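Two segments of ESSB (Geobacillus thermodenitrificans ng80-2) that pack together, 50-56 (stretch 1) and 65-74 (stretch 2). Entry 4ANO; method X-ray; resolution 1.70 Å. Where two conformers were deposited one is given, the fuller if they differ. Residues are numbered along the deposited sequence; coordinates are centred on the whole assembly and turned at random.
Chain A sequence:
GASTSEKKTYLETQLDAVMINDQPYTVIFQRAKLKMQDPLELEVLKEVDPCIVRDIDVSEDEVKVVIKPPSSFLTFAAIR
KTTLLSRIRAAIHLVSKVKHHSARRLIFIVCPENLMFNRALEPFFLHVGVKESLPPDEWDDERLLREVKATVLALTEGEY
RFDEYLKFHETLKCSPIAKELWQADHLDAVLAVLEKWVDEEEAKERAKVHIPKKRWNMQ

Stretch 1 50-56: PCIVRDI
Stretch 2, residues 65-74: VVIKPPSSFL

Residues 53-56 and 65-68 are neighbouring antiparallel strands, their axes 4.7 Å apart at closest approach and their N-to-C directions 164° apart. Val53 pairs with Lys68, Arg54 with Ile67, Asp55 with Val66 and Ile56 with Val65. Phi runs from -89° to -130° and psi from 93° to 143°, so the peptide groups project alternately to the two edges of each strand.

Hydrogen-bonded pairs therefore alternate with non-hydrogen-bonded ones. In the first, Val53 N donates to Lys68 O (3.1 Å) and Lys68 N to Val53 O (2.8 Å); in the second, Asp55 N donates to Val66 O (2.8 Å) and Val66 N to Asp55 O (2.9 Å). These two pairs thus satisfy each other's backbone donors and acceptors. Three of the carbonyls also receive CA-H...O contacts, the shortest from Arg54 CA to Val66 O at 3.3 Å.

On the face bearing Val53, Asp55, Val66 and Lys68, charge is neutralised near the surface. Lys68 (m, t, m, t) reaches diagonally to Asp55 (chi1 m), and its NZ forms a salt bridge with Asp55 OD2 at 3.0 Å; its aliphatic CE meanwhile lies 3.6 Å from Val53 CG1. Beta-branched Val53 and Val66, both t, suit the extended backbone.

Arg54 (m, t, t, chi4 59°) and Ile67 (m, t) occupy the other face with Ile56 and Val65. Buried Arg54 packs its methylene CG 4.3 Å from Ile67 CG1, while its guanidinium nitrogens find hydrogen-bond partners elsewhere in the structure.

Beyond the strands, Ile52 (m, t) sets CG2 3.5 Å from Ile67 CG2 and CG1 4.0 Å from Pro69 CB. A type I turn, Pro70 to Phe73, is closed by Phe73 N to Pro70 O (3.1 Å). Phe73 (chi1 -93°, chi2 21°) brings CZ 3.8 Å from Cys51 CB (chi1 m) and CE2 4.1 Å from Ile52 CG1, extending the apolar contact.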

ATOM      1  N   PRO A  50       8.007 -14.248  -2.919  1.00 31.11           N
ATOM      2  CA  PRO A  50       8.638 -14.909  -4.080  1.00 32.69           C
ATOM      3  C   PRO A  50       8.275 -14.316  -5.476  1.00 33.14           C
ATOM      4  O   PRO A  50       9.054 -14.518  -6.448  1.00 35.11           O
ATOM      5  CB  PRO A  50       8.137 -16.324  -3.945  1.00 33.85           C
ATOM      6  CG  PRO A  50       6.690 -16.178  -3.318  1.00 33.85           C
ATOM      7  CD  PRO A  50       6.749 -14.845  -2.480  1.00 32.27           C
ATOM      8  N   CYS A  51       7.166 -13.577  -5.579  1.00 27.18           N
ATOM      9  CA  CYS A  51       6.779 -13.028  -6.917  1.00 27.84           C
ATOM     10  C   CYS A  51       7.589 -11.890  -7.495  1.00 28.16           C
ATOM     11  O   CYS A  51       7.882 -11.842  -8.694  1.00 28.78           O
ATOM     12  CB  CYS A  51       5.308 -12.597  -6.852  1.00 27.89           C
ATOM     13  SG  CYS A  51       4.266 -14.102  -6.571  1.00 31.22           S
ATOM     14  N   ILE A  52       8.089 -11.010  -6.620  1.00 23.66           N
ATOM     15  CA  ILE A  52       8.615  -9.734  -7.114  1.00 24.39           C
ATOM     16  C   ILE A  52      10.076  -9.779  -6.830  1.00 24.95           C
ATOM     17  O   ILE A  52      10.467 -10.103  -5.699  1.00 26.69           O
ATOM     18  CB  ILE A  52       7.943  -8.530  -6.345  1.00 25.18           C
ATOM     19  CG1 ILE A  52       6.491  -8.400  -6.796  1.00 27.86           C
ATOM     20  CG2 ILE A  52       8.684  -7.240  -6.682  1.00 25.97           C
ATOM     21  CD1 ILE A  52       5.802  -7.318  -6.036  1.00 27.87           C
ATOM     22  N   VAL A  53      10.877  -9.569  -7.849  1.00 22.88           N
ATOM     23  CA  VAL A  53      12.357  -9.617  -7.738  1.00 25.68           C
ATOM     24  C   VAL A  53      12.810  -8.171  -7.358  1.00 26.16           C
ATOM     25  O   VAL A  53      12.208  -7.187  -7.846  1.00 25.63           O
ATOM     26  CB  VAL A  53      12.987 -10.137  -9.062  1.00 25.52           C
ATOM     27  CG1 VAL A  53      14.545  -9.802  -9.187  1.00 30.99           C
ATOM     28  CG2 VAL A  53      12.772 -11.684  -9.271  1.00 30.49           C
ATOM     29  N   ARG A  54      13.802  -8.060  -6.451  1.00 23.83           N
ATOM     30  CA  ARG A  54      14.403  -6.788  -6.030  1.00 24.73           C
ATOM     31  C   ARG A  54      15.882  -6.935  -6.120  1.00 24.97           C
ATOM     32  O   ARG A  54      16.428  -7.868  -5.536  1.00 28.50           O
ATOM     33  CB  ARG A  54      14.035  -6.394  -4.583  1.00 23.70           C
ATOM     34  CG  ARG A  54      12.546  -6.222  -4.392  1.00 25.42           C
ATOM     35  CD  ARG A  54      12.093  -5.713  -2.976  1.00 32.38           C
ATOM     36  NE  ARG A  54      10.598  -5.719  -2.860  1.00 30.26           N
ATOM     37  CZ  ARG A  54       9.770  -6.742  -2.992  1.00 36.76           C
ATOM     38  NH1 ARG A  54      10.133  -8.033  -3.263  1.00 35.41           N
ATOM     39  NH2 ARG A  54       8.491  -6.493  -2.898  1.00 35.70           N
ATOM     40  N   ASP A  55      16.521  -6.067  -6.907  1.00 25.11           N
ATOM     41  CA  ASP A  55      17.972  -6.087  -6.971  1.00 24.89           C
ATOM     42  C   ASP A  55      18.474  -4.870  -6.253  1.00 24.79           C
ATOM     43  O   ASP A  55      17.809  -3.858  -6.289  1.00 28.17           O
ATOM     44  CB  ASP A  55      18.407  -6.071  -8.402  1.00 28.41           C
ATOM     45  CG  ASP A  55      18.069  -7.392  -9.080  1.00 31.59           C
ATOM     46  OD1 ASP A  55      18.424  -8.465  -8.512  1.00 36.49           O
ATOM     47  OD2 ASP A  55      17.487  -7.334 -10.173  1.00 36.32           O
ATOM     48  N   ILE A  56      19.571  -5.007  -5.542  1.00 24.82           N
ATOM     49  CA  ILE A  56      19.988  -3.928  -4.562  1.00 22.37           C
ATOM     50  C   ILE A  56      21.469  -3.596  -4.964  1.00 23.41           C
ATOM     51  O   ILE A  56      22.300  -4.470  -5.089  1.00 24.46           O
ATOM     52  CB  ILE A  56      20.017  -4.468  -3.133  1.00 21.20           C
ATOM     53  CG1 ILE A  56      18.612  -4.719  -2.607  1.00 28.45           C
ATOM     54  CG2 ILE A  56      20.615  -3.427  -2.164  1.00 25.16           C
ATOM     55  CD1 ILE A  56      18.235  -6.036  -2.716  1.00 30.86           C
ATOM     56  N   VAL A  65      17.484   0.444  -5.343  1.00 21.84           N
ATOM     57  CA  VAL A  65      16.645  -0.803  -5.348  1.00 21.53           C
ATOM     58  C   VAL A  65      15.887  -0.774  -6.705  1.00 21.00           C
ATOM     59  O   VAL A  65      15.248   0.218  -7.043  1.00 22.55           O
ATOM     60  CB  VAL A  65      15.645  -0.834  -4.165  1.00 21.75           C
ATOM     61  CG1 VAL A  65      14.812  -2.128  -4.088  1.00 25.01           C
ATOM     62  CG2 VAL A  65      16.399  -0.602  -2.818  1.00 22.69           C
ATOM     63  N   VAL A  66      16.051  -1.833  -7.449  1.00 22.51           N
ATOM     64  CA  VAL A  66      15.382  -2.037  -8.695  1.00 24.43           C
ATOM     65  C   VAL A  66      14.343  -3.138  -8.441  1.00 23.50           C
ATOM     66  O   VAL A  66      14.729  -4.219  -8.040  1.00 25.32           O
ATOM     67  CB  VAL A  66      16.379  -2.576  -9.718  1.00 25.46           C
ATOM     68  CG1 VAL A  66      15.656  -2.878 -11.037  1.00 28.76           C
ATOM     69  CG2 VAL A  66      17.511  -1.585  -9.897  1.00 28.65           C
ATOM     70  N   ILE A  67      13.080  -2.834  -8.702  1.00 23.02           N
ATOM     71  CA  ILE A  67      11.901  -3.708  -8.345  1.00 22.44           C
ATOM     72  C   ILE A  67      11.145  -4.148  -9.587  1.00 24.07           C
ATOM     73  O   ILE A  67      10.555  -3.297 -10.309  1.00 26.85           O
ATOM     74  CB  ILE A  67      10.945  -2.953  -7.405  1.00 23.12           C
ATOM     75  CG1 ILE A  67      11.752  -2.430  -6.186  1.00 24.18           C
ATOM     76  CG2 ILE A  67       9.772  -3.885  -6.968  1.00 21.82           C
ATOM     77  CD1 ILE A  67      11.078  -1.350  -5.278  1.00 31.46           C
ATOM     78  N   LYS A  68      11.164  -5.465  -9.815  1.00 23.00           N
ATOM     79  CA  LYS A  68      10.574  -6.081 -11.027  1.00 24.78           C
ATOM     80  C   LYS A  68       9.471  -7.121 -10.712  1.00 24.05           C
ATOM     81  O   LYS A  68       9.763  -8.358 -10.427  1.00 26.01           O
ATOM     82  CB  LYS A  68      11.704  -6.686 -11.813  1.00 26.27           C
ATOM     83  CG  LYS A  68      12.808  -5.709 -12.121  1.00 31.36           C
ATOM     84  CD  LYS A  68      13.983  -6.406 -12.814  1.00 40.28           C
ATOM     85  CE  LYS A  68      14.682  -7.460 -11.948  1.00 40.96           C
ATOM     86  NZ  LYS A  68      15.935  -7.999 -12.596  1.00 46.47           N
ATOM     87  N   PRO A  69       8.212  -6.676 -10.695  1.00 25.20           N
ATOM     88  CA  PRO A  69       7.100  -7.604 -10.552  1.00 23.44           C
ATOM     89  C   PRO A  69       6.901  -8.421 -11.811  1.00 24.99           C
ATOM     90  O   PRO A  69       7.419  -8.056 -12.874  1.00 26.51           O
ATOM     91  CB  PRO A  69       5.867  -6.724 -10.337  1.00 22.61           C
ATOM     92  CG  PRO A  69       6.339  -5.311 -10.557  1.00 28.82           C
ATOM     93  CD  PRO A  69       7.764  -5.287 -10.869  1.00 25.44           C
ATOM     94  N   PRO A  70       6.182  -9.522 -11.648  1.00 24.11           N
ATOM     95  CA  PRO A  70       5.708 -10.292 -12.861  1.00 23.29           C
ATOM     96  C   PRO A  70       5.028  -9.337 -13.865  1.00 24.76           C
ATOM     97  O   PRO A  70       4.274  -8.420 -13.462  1.00 25.17           O
ATOM     98  CB  PRO A  70       4.655 -11.265 -12.287  1.00 24.10           C
ATOM     99  CG  PRO A  70       5.107 -11.461 -10.782  1.00 25.31           C
ATOM    100  CD  PRO A  70       5.507  -9.998 -10.436  1.00 24.02           C
ATOM    101  N   SER A  71       5.278  -9.542 -15.167  0.60 26.33           N
ATOM    102  CA  SER A  71       4.667  -8.645 -16.193  0.60 26.96           C
ATOM    103  C   SER A  71       3.137  -8.661 -16.231  0.60 28.50           C
ATOM    104  O   SER A  71       2.504  -7.728 -16.787  0.60 29.38           O
ATOM    105  CB  SER A  71       5.242  -8.922 -17.580  0.60 30.57           C
ATOM    106  OG  SER A  71       5.241 -10.304 -17.804  0.60 28.53           O
ATOM    107  N   SER A  72       2.512  -9.712 -15.686  1.00 27.92           N
ATOM    108  CA  SER A  72       1.063  -9.796 -15.619  1.00 28.69           C
ATOM    109  C   SER A  72       0.384  -9.271 -14.351  1.00 28.93           C
ATOM    110  O   SER A  72      -0.856  -9.339 -14.228  1.00 30.18           O
ATOM    111  CB  SER A  72       0.611 -11.261 -15.895  1.00 31.49           C
ATOM    112  OG  SER A  72       0.934 -12.116 -14.771  1.00 31.40           O
ATOM    113  N   PHE A  73       1.189  -8.781 -13.388  1.00 26.47           N
ATOM    114  CA  PHE A  73       0.579  -8.104 -12.234  1.00 27.24           C
ATOM    115  C   PHE A  73      -0.148  -6.834 -12.700  1.00 27.93           C
ATOM    116  O   PHE A  73       0.258  -6.256 -13.730  1.00 29.83           O
ATOM    117  CB  PHE A  73       1.631  -7.741 -11.226  1.00 22.61           C
ATOM    118  CG  PHE A  73       1.842  -8.764 -10.150  1.00 25.91           C
ATOM    119  CD1 PHE A  73       1.470 -10.085 -10.282  1.00 27.69           C
ATOM    120  CD2 PHE A  73       2.464  -8.384  -8.970  1.00 25.25           C
ATOM    121  CE1 PHE A  73       1.670 -11.017  -9.260  1.00 26.73           C
ATOM    122  CE2 PHE A  73       2.678  -9.292  -7.954  1.00 28.82           C
ATOM    123  CZ  PHE A  73       2.275 -10.641  -8.076  1.00 28.11           C
ATOM    124  N   LEU A  74      -1.254  -6.508 -11.991  1.00 30.27           N
ATOM    125  CA  LEU A  74      -2.145  -5.341 -12.219  1.00 32.05           C
ATOM    126  C   LEU A  74      -1.817  -4.181 -11.252  1.00 31.62           C
ATOM    127  O   LEU A  74      -1.523  -4.392 -10.060  1.00 29.45           O
ATOM    128  CB  LEU A  74      -3.644  -5.704 -11.986  1.00 32.68           C
ATOM    129  CG  LEU A  74      -4.619  -6.610 -12.774  1.00 40.45           C
ATOM    130  CD1 LEU A  74      -4.290  -6.735 -14.223  1.00 39.18           C
ATOM    131  CD2 LEU A  74      -4.804  -8.002 -12.070  1.00 41.67           C
TER